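Local coordinates for putative Lipoprotein (Shewanella oneidensis, PDB 3U24) that binds zinc ions and is probably a lipid-tethered relative of zinc metallopeptidases whose substrate remains unknown, at residues A[314-319]-A[392-397]; A[318-323]-A[377-382]; A[322-327]-A[348-353]; A[406-411]-A[441-446]. All coordinates share one frame; numbering follows the deposited sequence. Where two conformers were deposited one is given.

In the fold
Four contacts illustrate how packing chemistry follows position in a largely helical protein. Contacts 1, 2 and 3 run from the loop before helix 319-337 into its first turns: contacts 1 and 2 share F319, contacts 2 and 3 share V323, and the strands of contacts 2 and 3 are neighbours in one small sheet. Contact 2 is buried and apolar; contacts 1 and 3 are only partly buried, and there a bridging water or a salt bridge is added to the hydrophobic packing. Contact 4 is also buried, yet polar at its heart, because it builds a zinc site. N406 connects it to contacts 2 and 3 through hydrogen bonds to Y377 and Q326.

Contact 1: A[314-319]-A[392-397]; sequences VKRDDF and SYLREY
L394 sets its two methyl branches against the turn that precedes helix 319-337, overlapping V314, R316 and F319 at once. Its CG lies anti to the carbonyl carbon (chi1 -68°), and from there the two methyls diverge to different partners. CD1 rests against the base of R316, 3.7 Å from R316 CB, while the extended rest of that arginine leads away to give its NE to L382 O. CD2 meets different atoms of the turn: it lies 3.7 Å from V314 O and 4.0 Å from V314 CG1, and it also approaches F319 CD1 at 3.9 Å as the leucine and phenylalanine side chains pass antiparallel to one another. L394 thus carries much of the packing between a loop and the last turn of helix 387-396. The loop contains the short 3-10 segment 316-317, and the helix supplies L394 just before Y397 leaves helical geometry. H313 and E391, immediately before the two segments, both bind a zinc ion, so metal and hydrophobic packing join the same two pieces of chain. Alongside, Y393 directs its edge at the face of F319 in an offset edge-to-face pair, with ring centroids 5.8 Å apart and planes at 73°; the closest carbons are F319 CZ and Y393 CE1. One face of the Y393 ring is in turn covered near its rim by Y397 CD2. A single water finishes the contact, accepting from V314 N at 2.8 Å and donating to Y397 O.

Contact 2: A[318-323]-A[377-382]; sequences DFVSEV and YNVTPL. With ZN (zinc ion), chain J.
F319, V320 and V323, on one side of the helix, meet V379 between them, and this apolar packing makes up nearly the whole contact. The two methyls of V379 divide the work. CG1, anti to the backbone N (chi1 168°), reaches F319 CE2 at 3.5 Å and V320 CG2 at 4.0 Å, whereas CG2 meets V323 CG1 tip to tip at 3.9 Å. That same V323 methyl also touches Y377 CE2 at 3.7 Å, the two side chains being set roughly perpendicular. V379 CG2 sits over the centre of the Y377 ring, so V379 packs on its strand neighbour as well as on the helix. Beyond the strand, V320 CG2 touches P381 CB, and L382 CD1 approaches F319 CG at 4.3 Å. An alanine in place of F319 would probably open a gap between V379 and L382 and leave the edge of Y393 without the ring it faces.

Polar groups act outward from the apolar patch: E322 OE2 binds a zinc ion at 2.6 Å together with two waters, and the buried Y377 OH is hydrogen-bonded to N406 OD1. Helix 319-337 runs roughly antiparallel to strand 376-379, at 151° and 10.1 Å between the axes of the short segments, while helix 401-409 touches F319 and V323 through L402 and N406, and helix 387-396 meets F319 and L382.

Contact 3: A[322-327]-A[348-353]; sequences EVRKQI and LVVRET. With ZN (zinc ion), chain J.
R324 and I327 of helix 319-337 close over V350 of strand 349-352, an outermost strand of a three-stranded mixed sheet, with helix and strand axes almost antiparallel at 170°. V350 is the hub. Its CG2 meets I327 CD1 at 3.6 Å, and its CB lies 4.0 Å from R324 CG, where the aliphatic part of the arginine crosses it. L348 extends this apolar strip more loosely toward I327. From CG the R324 chain runs extended to NE, and the guanidinium beyond it reaches E352. There a single nitrogen does double duty: NH2 forms a salt bridge with E352 OE1 at 2.7 Å, meeting it on the syn side with the two planar groups only 25° apart, and also donates to V350 O at 3.2 Å from above the carbonyl plane. On another side of the helix, Q326 NE2 donates to the anti lone pair of E322 OE2 at 2.9 Å; the same oxygen binds zinc, so Q326 is a second-shell partner that would probably steady the carboxylate. The R324-E352 pair is this protein's own feature; the helix lying antiparallel on an edge strand of the small sheet, with V350 and I327 between them, is as in helix-on-sheet packing.

Contact 4: A[406-411]-A[441-446]; sequences NIHEAI and WAVYTE. With ZN (zinc ion), chain F.
H408 holds its CG anti to the backbone N (chi1 177°), and E446 turns its CG anti to its carbonyl carbon before extending, which brings imidazole and carboxylate together between the two helices. H408 ND1 donates to E446 OE2 at 2.8 Å with an N-H...O angle of 149°. The acceptor lies close to the ring plane but is met nearly along its C-O axis, the carboxylate and imidazole planes being 43° apart. A442 CB stands over the centre of one ring face in a CH-pi contact, 3.4 Å from the centroid of the H408 ring. With one nitrogen bonded and a face covered, the ring is set to present NE2 to zinc at 1.9 Å; H414 and E439 supply the other protein ligands. A zinc-bound water donates to E409 OE2 at 2.6 Å. This resembles gluzincin-type metallopeptidase sites, where a His-Glu pair, a second histidine and a more distant glutamate surround zinc, although the spacing to H414 is longer than in HExxH. An alanine at E446 would probably leave H408 ND1 without its acceptor and the tilt of the ring about its zinc bond less firmly set. Beside the site, I407 CG2 slides past T445 OG1 at 3.6 Å, and that hydroxyl donates to A442 O. Around helices 401-409 and 435-451, helix 319-337 covers I407 through L330, helix 414-423 brings H414 against A442, and helix 523-542 packs Y528 on V443.

Contact 1: A[314-319]-A[392-397]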
# COMPACT_ATOMS: atom_id res chain seq x y z
N VAL A 314 -6.57 -4.65 26.20
CA VAL A 314 -5.42 -4.47 27.06
C VAL A 314 -5.47 -3.07 27.66
O VAL A 314 -6.00 -2.15 27.02
CB VAL A 314 -4.07 -4.70 26.30
CG1 VAL A 314 -3.84 -3.63 25.24
CG2 VAL A 314 -2.92 -4.74 27.29
N LYS A 315 -4.97 -2.94 28.88
CA LYS A 315 -4.80 -1.64 29.52
C LYS A 315 -3.82 -0.84 28.68
O LYS A 315 -2.86 -1.38 28.17
CB LYS A 315 -4.25 -1.76 30.97
CG LYS A 315 -5.31 -1.85 32.07
CD LYS A 315 -4.73 -2.33 33.41
CE LYS A 315 -4.98 -3.83 33.67
NZ LYS A 315 -3.95 -4.49 34.52
N ARG A 316 -4.09 0.45 28.57
CA ARG A 316 -3.39 1.34 27.69
C ARG A 316 -1.88 1.32 27.84
O ARG A 316 -1.17 1.17 26.85
CB ARG A 316 -3.93 2.72 27.94
CG ARG A 316 -3.22 3.84 27.23
CD ARG A 316 -3.76 5.21 27.69
NE ARG A 316 -3.18 6.24 26.85
CZ ARG A 316 -3.42 7.54 26.96
NH1 ARG A 316 -4.28 7.99 27.87
NH2 ARG A 316 -2.81 8.38 26.13
N ASP A 317 -1.40 1.48 29.07
CA ASP A 317 0.03 1.55 29.34
C ASP A 317 0.76 0.19 29.09
O ASP A 317 1.97 0.17 28.95
CB ASP A 317 0.27 2.05 30.78
CG ASP A 317 0.03 3.59 30.96
OD1 ASP A 317 -0.28 4.32 29.99
OD2 ASP A 317 0.17 4.07 32.12
N ASP A 318 0.01 -0.91 28.98
CA ASP A 318 0.58 -2.22 28.66
C ASP A 318 0.48 -2.65 27.20
O ASP A 318 0.74 -3.78 26.88
CB ASP A 318 -0.07 -3.29 29.55
CG ASP A 318 0.19 -3.04 31.02
OD1 ASP A 318 1.27 -2.50 31.35
OD2 ASP A 318 -0.70 -3.37 31.83
N PHE A 319 0.11 -1.74 26.31
CA PHE A 319 -0.17 -2.08 24.94
C PHE A 319 1.07 -2.75 24.29
O PHE A 319 1.00 -3.85 23.75
CB PHE A 319 -0.60 -0.83 24.16
CG PHE A 319 -0.96 -1.10 22.73
CD1 PHE A 319 -2.15 -1.72 22.42
CD2 PHE A 319 -0.12 -0.72 21.70
CE1 PHE A 319 -2.49 -1.98 21.09
CE2 PHE A 319 -0.45 -0.98 20.36
CZ PHE A 319 -1.62 -1.63 20.06
N SER A 392 -10.78 4.75 22.26
CA SER A 392 -11.36 4.31 20.97
C SER A 392 -10.42 3.37 20.22
O SER A 392 -10.86 2.42 19.58
CB SER A 392 -11.71 5.49 20.05
OG SER A 392 -12.86 6.16 20.55
N TYR A 393 -9.13 3.66 20.30
CA TYR A 393 -8.13 2.85 19.66
C TYR A 393 -8.10 1.46 20.27
O TYR A 393 -8.04 0.49 19.54
CB TYR A 393 -6.78 3.51 19.80
CG TYR A 393 -5.67 2.85 19.04
CD1 TYR A 393 -4.92 1.84 19.64
CD2 TYR A 393 -5.34 3.26 17.74
CE1 TYR A 393 -3.87 1.21 18.96
CE2 TYR A 393 -4.28 2.64 17.05
CZ TYR A 393 -3.55 1.62 17.65
OH TYR A 393 -2.50 0.98 17.01
N LEU A 394 -8.12 1.38 21.59
CA LEU A 394 -8.10 0.11 22.28
C LEU A 394 -9.36 -0.69 22.04
O LEU A 394 -9.30 -1.92 22.04
CB LEU A 394 -7.86 0.30 23.78
CG LEU A 394 -6.46 0.81 24.14
CD1 LEU A 394 -6.38 1.25 25.59
CD2 LEU A 394 -5.43 -0.28 23.87
N ARG A 395 -10.49 -0.03 21.81
CA ARG A 395 -11.68 -0.77 21.40
C ARG A 395 -11.60 -1.40 20.00
O ARG A 395 -12.13 -2.48 19.77
CB ARG A 395 -12.90 0.10 21.50
CG ARG A 395 -13.13 0.48 22.95
CD ARG A 395 -14.54 0.81 23.27
NE ARG A 395 -14.58 1.35 24.64
CZ ARG A 395 -15.63 1.96 25.14
NH1 ARG A 395 -16.73 2.07 24.41
NH2 ARG A 395 -15.60 2.45 26.36
N GLU A 396 -10.95 -0.69 19.07
CA GLU A 396 -10.67 -1.21 17.75
C GLU A 396 -9.68 -2.39 17.91
O GLU A 396 -9.95 -3.51 17.46
CB GLU A 396 -10.04 -0.09 16.89
CG GLU A 396 -10.66 0.17 15.53
CD GLU A 396 -9.70 0.87 14.58
OE1 GLU A 396 -9.30 2.05 14.84
OE2 GLU A 396 -9.32 0.23 13.55
N TYR A 397 -8.57 -2.13 18.60
CA TYR A 397 -7.53 -3.18 18.83
C TYR A 397 -7.71 -3.91 20.16
O TYR A 397 -6.80 -3.99 20.98
CB TYR A 397 -6.12 -2.64 18.60
CG TYR A 397 -5.99 -2.10 17.19
CD1 TYR A 397 -5.75 -2.96 16.11
CD2 TYR A 397 -6.15 -0.77 16.93
CE1 TYR A 397 -5.66 -2.48 14.82
CE2 TYR A 397 -6.09 -0.28 15.64
CZ TYR A 397 -5.84 -1.14 14.59
OH TYR A 397 -5.77 -0.61 13.32
O HOH W 1 -6.46 -5.30 23.53

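Contact 2: A[318-323]-A[377-382]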
# COMPACT_ATOMS: atom_id res chain seq x y z
N ASP A 318 0.01 -0.91 28.98
CA ASP A 318 0.58 -2.22 28.66
C ASP A 318 0.48 -2.65 27.20
O ASP A 318 0.74 -3.78 26.88
CB ASP A 318 -0.07 -3.29 29.55
CG ASP A 318 0.19 -3.04 31.02
OD1 ASP A 318 1.27 -2.50 31.35
OD2 ASP A 318 -0.70 -3.37 31.83
N PHE A 319 0.11 -1.74 26.31
CA PHE A 319 -0.17 -2.08 24.94
C PHE A 319 1.07 -2.75 24.29
O PHE A 319 1.00 -3.85 23.75
CB PHE A 319 -0.60 -0.83 24.16
CG PHE A 319 -0.96 -1.10 22.73
CD1 PHE A 319 -2.15 -1.72 22.42
CD2 PHE A 319 -0.12 -0.72 21.70
CE1 PHE A 319 -2.49 -1.98 21.09
CE2 PHE A 319 -0.45 -0.98 20.36
CZ PHE A 319 -1.62 -1.63 20.06
N VAL A 320 2.19 -2.06 24.39
CA VAL A 320 3.46 -2.48 23.76
C VAL A 320 3.96 -3.80 24.38
O VAL A 320 4.31 -4.70 23.68
CB VAL A 320 4.51 -1.35 23.83
CG1 VAL A 320 5.86 -1.83 23.34
CG2 VAL A 320 4.05 -0.13 23.00
N SER A 321 3.97 -3.92 25.70
CA SER A 321 4.25 -5.18 26.37
C SER A 321 3.34 -6.33 25.97
O SER A 321 3.81 -7.47 25.91
CB SER A 321 4.08 -5.01 27.87
OG SER A 321 5.14 -4.26 28.34
N GLU A 322 2.05 -6.05 25.72
CA GLU A 322 1.13 -7.14 25.35
C GLU A 322 1.58 -7.66 24.00
O GLU A 322 1.60 -8.88 23.76
CB GLU A 322 -0.34 -6.72 25.36
CG GLU A 322 -1.37 -7.78 24.92
CD GLU A 322 -1.36 -9.05 25.78
OE1 GLU A 322 -1.09 -8.94 26.99
OE2 GLU A 322 -1.60 -10.17 25.27
N VAL A 323 2.00 -6.74 23.14
CA VAL A 323 2.51 -7.12 21.84
C VAL A 323 3.76 -7.96 21.95
O VAL A 323 3.84 -9.00 21.27
CB VAL A 323 2.77 -5.91 20.91
CG1 VAL A 323 3.28 -6.41 19.57
CG2 VAL A 323 1.47 -5.12 20.67
N TYR A 377 9.38 -4.32 14.23
CA TYR A 377 7.92 -4.19 14.36
C TYR A 377 7.63 -2.89 15.11
O TYR A 377 7.77 -2.83 16.34
CB TYR A 377 7.36 -5.40 15.10
CG TYR A 377 5.85 -5.59 15.12
CD1 TYR A 377 5.01 -4.89 14.27
CD2 TYR A 377 5.28 -6.54 15.95
CE1 TYR A 377 3.64 -5.10 14.29
CE2 TYR A 377 3.93 -6.78 15.97
CZ TYR A 377 3.10 -6.06 15.14
OH TYR A 377 1.75 -6.28 15.20
N ASN A 378 7.25 -1.87 14.36
CA ASN A 378 6.85 -0.56 14.89
C ASN A 378 5.45 -0.62 15.49
O ASN A 378 4.47 -0.80 14.78
CB ASN A 378 6.86 0.49 13.78
CG ASN A 378 8.24 0.72 13.20
OD1 ASN A 378 9.22 0.82 13.94
ND2 ASN A 378 8.33 0.80 11.88
N VAL A 379 5.36 -0.46 16.80
CA VAL A 379 4.09 -0.49 17.51
C VAL A 379 4.02 0.83 18.24
O VAL A 379 4.90 1.11 19.07
CB VAL A 379 4.07 -1.64 18.53
CG1 VAL A 379 2.89 -1.50 19.47
CG2 VAL A 379 4.03 -2.98 17.80
N THR A 380 3.03 1.66 17.92
CA THR A 380 2.95 3.00 18.53
C THR A 380 2.34 2.98 19.92
O THR A 380 1.14 2.65 20.03
CB THR A 380 2.13 4.00 17.69
OG1 THR A 380 2.64 3.98 16.35
CG2 THR A 380 2.23 5.45 18.30
N PRO A 381 3.15 3.35 20.96
CA PRO A 381 2.51 3.56 22.26
C PRO A 381 1.39 4.63 22.17
O PRO A 381 1.33 5.47 21.22
CB PRO A 381 3.67 3.98 23.22
CG PRO A 381 4.84 4.29 22.36
CD PRO A 381 4.62 3.60 21.03
N LEU A 382 0.48 4.54 23.13
CA LEU A 382 -0.65 5.43 23.20
C LEU A 382 -0.30 6.52 24.21
O LEU A 382 -0.67 6.48 25.37
CB LEU A 382 -1.89 4.62 23.58
CG LEU A 382 -2.03 3.34 22.75
CD1 LEU A 382 -3.25 2.53 23.14
CD2 LEU A 382 -2.03 3.69 21.28
ZN ZN J . -2.54 -12.35 26.31
O HOH W 2 -4.11 -11.23 27.58
O HOH W 3 -3.90 -13.50 24.45

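Contact 3: A[322-327]-A[348-353]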
# COMPACT_ATOMS: atom_id res chain seq x y z
N GLU A 322 2.05 -6.05 25.72
CA GLU A 322 1.13 -7.14 25.35
C GLU A 322 1.58 -7.66 24.00
O GLU A 322 1.60 -8.88 23.76
CB GLU A 322 -0.34 -6.72 25.36
CG GLU A 322 -1.37 -7.78 24.92
CD GLU A 322 -1.36 -9.05 25.78
OE1 GLU A 322 -1.09 -8.94 26.99
OE2 GLU A 322 -1.60 -10.17 25.27
N VAL A 323 2.00 -6.74 23.14
CA VAL A 323 2.51 -7.12 21.84
C VAL A 323 3.76 -7.96 21.95
O VAL A 323 3.84 -9.00 21.27
CB VAL A 323 2.77 -5.91 20.91
CG1 VAL A 323 3.28 -6.41 19.57
CG2 VAL A 323 1.47 -5.12 20.67
N ARG A 324 4.72 -7.56 22.79
CA ARG A 324 5.95 -8.35 22.96
C ARG A 324 5.65 -9.74 23.51
O ARG A 324 6.31 -10.72 23.16
CB ARG A 324 6.91 -7.71 23.96
CG ARG A 324 7.60 -6.45 23.51
CD ARG A 324 8.89 -6.16 24.31
NE ARG A 324 9.53 -5.03 23.68
CZ ARG A 324 9.37 -3.76 24.05
NH1 ARG A 324 8.67 -3.43 25.12
NH2 ARG A 324 9.96 -2.81 23.33
N LYS A 325 4.70 -9.82 24.42
CA LYS A 325 4.31 -11.11 24.99
C LYS A 325 3.66 -12.03 23.92
O LYS A 325 3.92 -13.26 23.88
CB LYS A 325 3.37 -10.84 26.17
CG LYS A 325 2.80 -12.03 26.91
CD LYS A 325 1.87 -11.58 28.04
CE LYS A 325 1.20 -12.78 28.73
NZ LYS A 325 0.26 -13.50 27.82
N GLN A 326 2.89 -11.44 23.02
CA GLN A 326 2.10 -12.22 22.04
C GLN A 326 2.96 -12.86 20.95
O GLN A 326 2.70 -13.98 20.54
CB GLN A 326 0.99 -11.40 21.39
CG GLN A 326 -0.21 -11.28 22.29
CD GLN A 326 -1.38 -10.59 21.64
OE1 GLN A 326 -1.44 -10.46 20.40
NE2 GLN A 326 -2.33 -10.14 22.46
N ILE A 327 4.00 -12.16 20.52
CA ILE A 327 4.76 -12.66 19.41
C ILE A 327 5.35 -14.06 19.69
O ILE A 327 5.17 -14.96 18.86
CB ILE A 327 5.77 -11.61 18.89
CG1 ILE A 327 4.98 -10.47 18.25
CG2 ILE A 327 6.70 -12.22 17.84
CD1 ILE A 327 5.80 -9.26 17.93
N LEU A 348 12.22 -11.20 16.16
CA LEU A 348 11.65 -9.92 15.74
C LEU A 348 11.69 -8.94 16.88
O LEU A 348 11.19 -9.22 17.97
CB LEU A 348 10.20 -10.11 15.27
CG LEU A 348 9.42 -8.90 14.77
CD1 LEU A 348 10.17 -8.06 13.74
CD2 LEU A 348 8.08 -9.39 14.21
N VAL A 349 12.25 -7.77 16.63
CA VAL A 349 12.39 -6.76 17.66
C VAL A 349 11.21 -5.80 17.67
O VAL A 349 11.02 -5.05 16.71
CB VAL A 349 13.66 -5.90 17.44
CG1 VAL A 349 13.73 -4.80 18.51
CG2 VAL A 349 14.91 -6.78 17.42
N VAL A 350 10.43 -5.79 18.75
CA VAL A 350 9.33 -4.86 18.82
C VAL A 350 9.92 -3.58 19.32
O VAL A 350 10.68 -3.59 20.26
CB VAL A 350 8.23 -5.29 19.78
CG1 VAL A 350 7.08 -4.29 19.70
CG2 VAL A 350 7.73 -6.68 19.43
N ARG A 351 9.57 -2.48 18.67
CA ARG A 351 10.03 -1.17 19.09
C ARG A 351 8.86 -0.21 19.03
O ARG A 351 7.96 -0.32 18.20
CB ARG A 351 11.19 -0.65 18.22
CG ARG A 351 10.85 0.55 17.32
CD ARG A 351 12.02 0.95 16.42
NE ARG A 351 11.57 1.38 15.10
CZ ARG A 351 12.37 1.64 14.06
NH1 ARG A 351 11.84 1.99 12.89
NH2 ARG A 351 13.69 1.53 14.17
N GLU A 352 8.94 0.76 19.92
CA GLU A 352 7.95 1.79 20.05
C GLU A 352 8.16 2.77 18.86
O GLU A 352 9.25 3.33 18.69
CB GLU A 352 7.99 2.43 21.49
CG GLU A 352 9.19 2.13 22.44
CD GLU A 352 9.20 0.77 23.23
OE1 GLU A 352 9.97 -0.12 22.80
OE2 GLU A 352 8.54 0.58 24.31
N THR A 353 7.13 2.92 18.02
CA THR A 353 7.24 3.57 16.70
C THR A 353 7.87 4.94 16.80
O THR A 353 7.40 5.75 17.58
CB THR A 353 5.88 3.84 15.99
OG1 THR A 353 5.11 2.64 15.90
CG2 THR A 353 6.11 4.41 14.57
ZN ZN J . -2.54 -12.35 26.31
O HOH W 2 -4.11 -11.23 27.58
O HOH W 3 -3.90 -13.50 24.45

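Contact 4: A[406-411]-A[441-446]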
# COMPACT_ATOMS: atom_id res chain seq x y z
N ASN A 406 -1.45 -9.00 15.18
CA ASN A 406 -0.10 -9.54 15.33
C ASN A 406 0.14 -10.76 14.41
O ASN A 406 1.26 -10.97 13.96
CB ASN A 406 0.18 -9.86 16.81
CG ASN A 406 0.34 -8.60 17.66
OD1 ASN A 406 0.81 -7.55 17.18
ND2 ASN A 406 -0.05 -8.70 18.97
N ILE A 407 -0.90 -11.52 14.10
CA ILE A 407 -0.82 -12.55 13.09
C ILE A 407 -0.54 -11.92 11.73
O ILE A 407 0.40 -12.35 11.03
CB ILE A 407 -2.09 -13.42 13.08
CG1 ILE A 407 -2.15 -14.27 14.37
CG2 ILE A 407 -2.16 -14.26 11.81
CD1 ILE A 407 -3.44 -15.06 14.57
N HIS A 408 -1.33 -10.91 11.38
CA HIS A 408 -1.26 -10.24 10.09
C HIS A 408 0.09 -9.62 9.91
O HIS A 408 0.72 -9.75 8.86
CB HIS A 408 -2.36 -9.16 9.97
CG HIS A 408 -2.33 -8.34 8.69
ND1 HIS A 408 -3.25 -8.47 7.73
CD2 HIS A 408 -1.44 -7.36 8.23
CE1 HIS A 408 -2.96 -7.60 6.67
NE2 HIS A 408 -1.87 -6.93 6.98
N GLU A 409 0.55 -8.91 10.91
CA GLU A 409 1.76 -8.09 10.78
C GLU A 409 3.05 -8.84 11.02
O GLU A 409 4.06 -8.56 10.41
CB GLU A 409 1.71 -6.89 11.76
CG GLU A 409 0.66 -5.88 11.40
CD GLU A 409 0.97 -5.18 10.10
OE1 GLU A 409 2.17 -5.16 9.74
OE2 GLU A 409 0.04 -4.66 9.44
N ALA A 410 3.02 -9.84 11.89
CA ALA A 410 4.24 -10.45 12.37
C ALA A 410 4.30 -11.95 12.05
O ALA A 410 5.06 -12.37 11.17
CB ALA A 410 4.40 -10.21 13.88
N ILE A 411 3.54 -12.77 12.74
CA ILE A 411 3.75 -14.20 12.61
C ILE A 411 2.46 -14.96 12.46
O ILE A 411 1.62 -14.88 13.33
CB ILE A 411 4.58 -14.69 13.83
CG1 ILE A 411 6.07 -14.54 13.44
CG2 ILE A 411 4.21 -16.14 14.18
CD1 ILE A 411 7.00 -14.14 14.55
N TRP A 441 -1.40 -12.54 1.40
CA TRP A 441 -0.77 -13.48 2.31
C TRP A 441 -1.10 -13.15 3.76
O TRP A 441 -1.48 -14.04 4.54
CB TRP A 441 0.75 -13.54 2.10
CG TRP A 441 1.40 -14.32 3.18
CD1 TRP A 441 2.01 -13.84 4.32
CD2 TRP A 441 1.41 -15.79 3.33
NE1 TRP A 441 2.43 -14.87 5.12
CE2 TRP A 441 2.09 -16.06 4.59
CE3 TRP A 441 0.97 -16.85 2.56
CZ2 TRP A 441 2.31 -17.35 5.03
CZ3 TRP A 441 1.15 -18.14 3.05
CH2 TRP A 441 1.82 -18.38 4.24
N ALA A 442 -0.94 -11.88 4.15
CA ALA A 442 -1.16 -11.51 5.53
C ALA A 442 -2.60 -11.76 5.91
O ALA A 442 -2.83 -12.30 6.98
CB ALA A 442 -0.77 -10.07 5.80
N VAL A 443 -3.56 -11.40 5.05
CA VAL A 443 -5.01 -11.68 5.30
C VAL A 443 -5.32 -13.18 5.38
O VAL A 443 -6.03 -13.65 6.27
CB VAL A 443 -5.89 -10.97 4.26
CG1 VAL A 443 -7.40 -11.22 4.46
CG2 VAL A 443 -5.56 -9.46 4.26
N TYR A 444 -4.73 -13.93 4.46
CA TYR A 444 -4.85 -15.41 4.44
C TYR A 444 -4.39 -15.99 5.77
O TYR A 444 -5.08 -16.84 6.36
CB TYR A 444 -4.09 -16.00 3.27
CG TYR A 444 -3.81 -17.46 3.42
CD1 TYR A 444 -4.79 -18.40 3.14
CD2 TYR A 444 -2.60 -17.91 3.92
CE1 TYR A 444 -4.51 -19.76 3.31
CE2 TYR A 444 -2.35 -19.23 4.10
CZ TYR A 444 -3.31 -20.16 3.80
OH TYR A 444 -3.03 -21.51 3.99
N THR A 445 -3.29 -15.47 6.32
CA THR A 445 -2.80 -16.10 7.56
C THR A 445 -3.76 -15.98 8.75
O THR A 445 -3.82 -16.88 9.59
CB THR A 445 -1.40 -15.63 7.98
OG1 THR A 445 -1.43 -14.24 8.29
CG2 THR A 445 -0.37 -15.97 6.92
N GLU A 446 -4.54 -14.91 8.78
CA GLU A 446 -5.52 -14.75 9.82
C GLU A 446 -6.54 -15.92 9.79
O GLU A 446 -6.81 -16.58 10.80
CB GLU A 446 -6.24 -13.41 9.67
CG GLU A 446 -5.33 -12.21 9.47
CD GLU A 446 -6.05 -10.97 8.92
OE1 GLU A 446 -7.27 -11.06 8.67
OE2 GLU A 446 -5.39 -9.92 8.74
ZN ZN F . -0.93 -5.86 5.76
O HOH W 4 -0.60 -4.10 6.94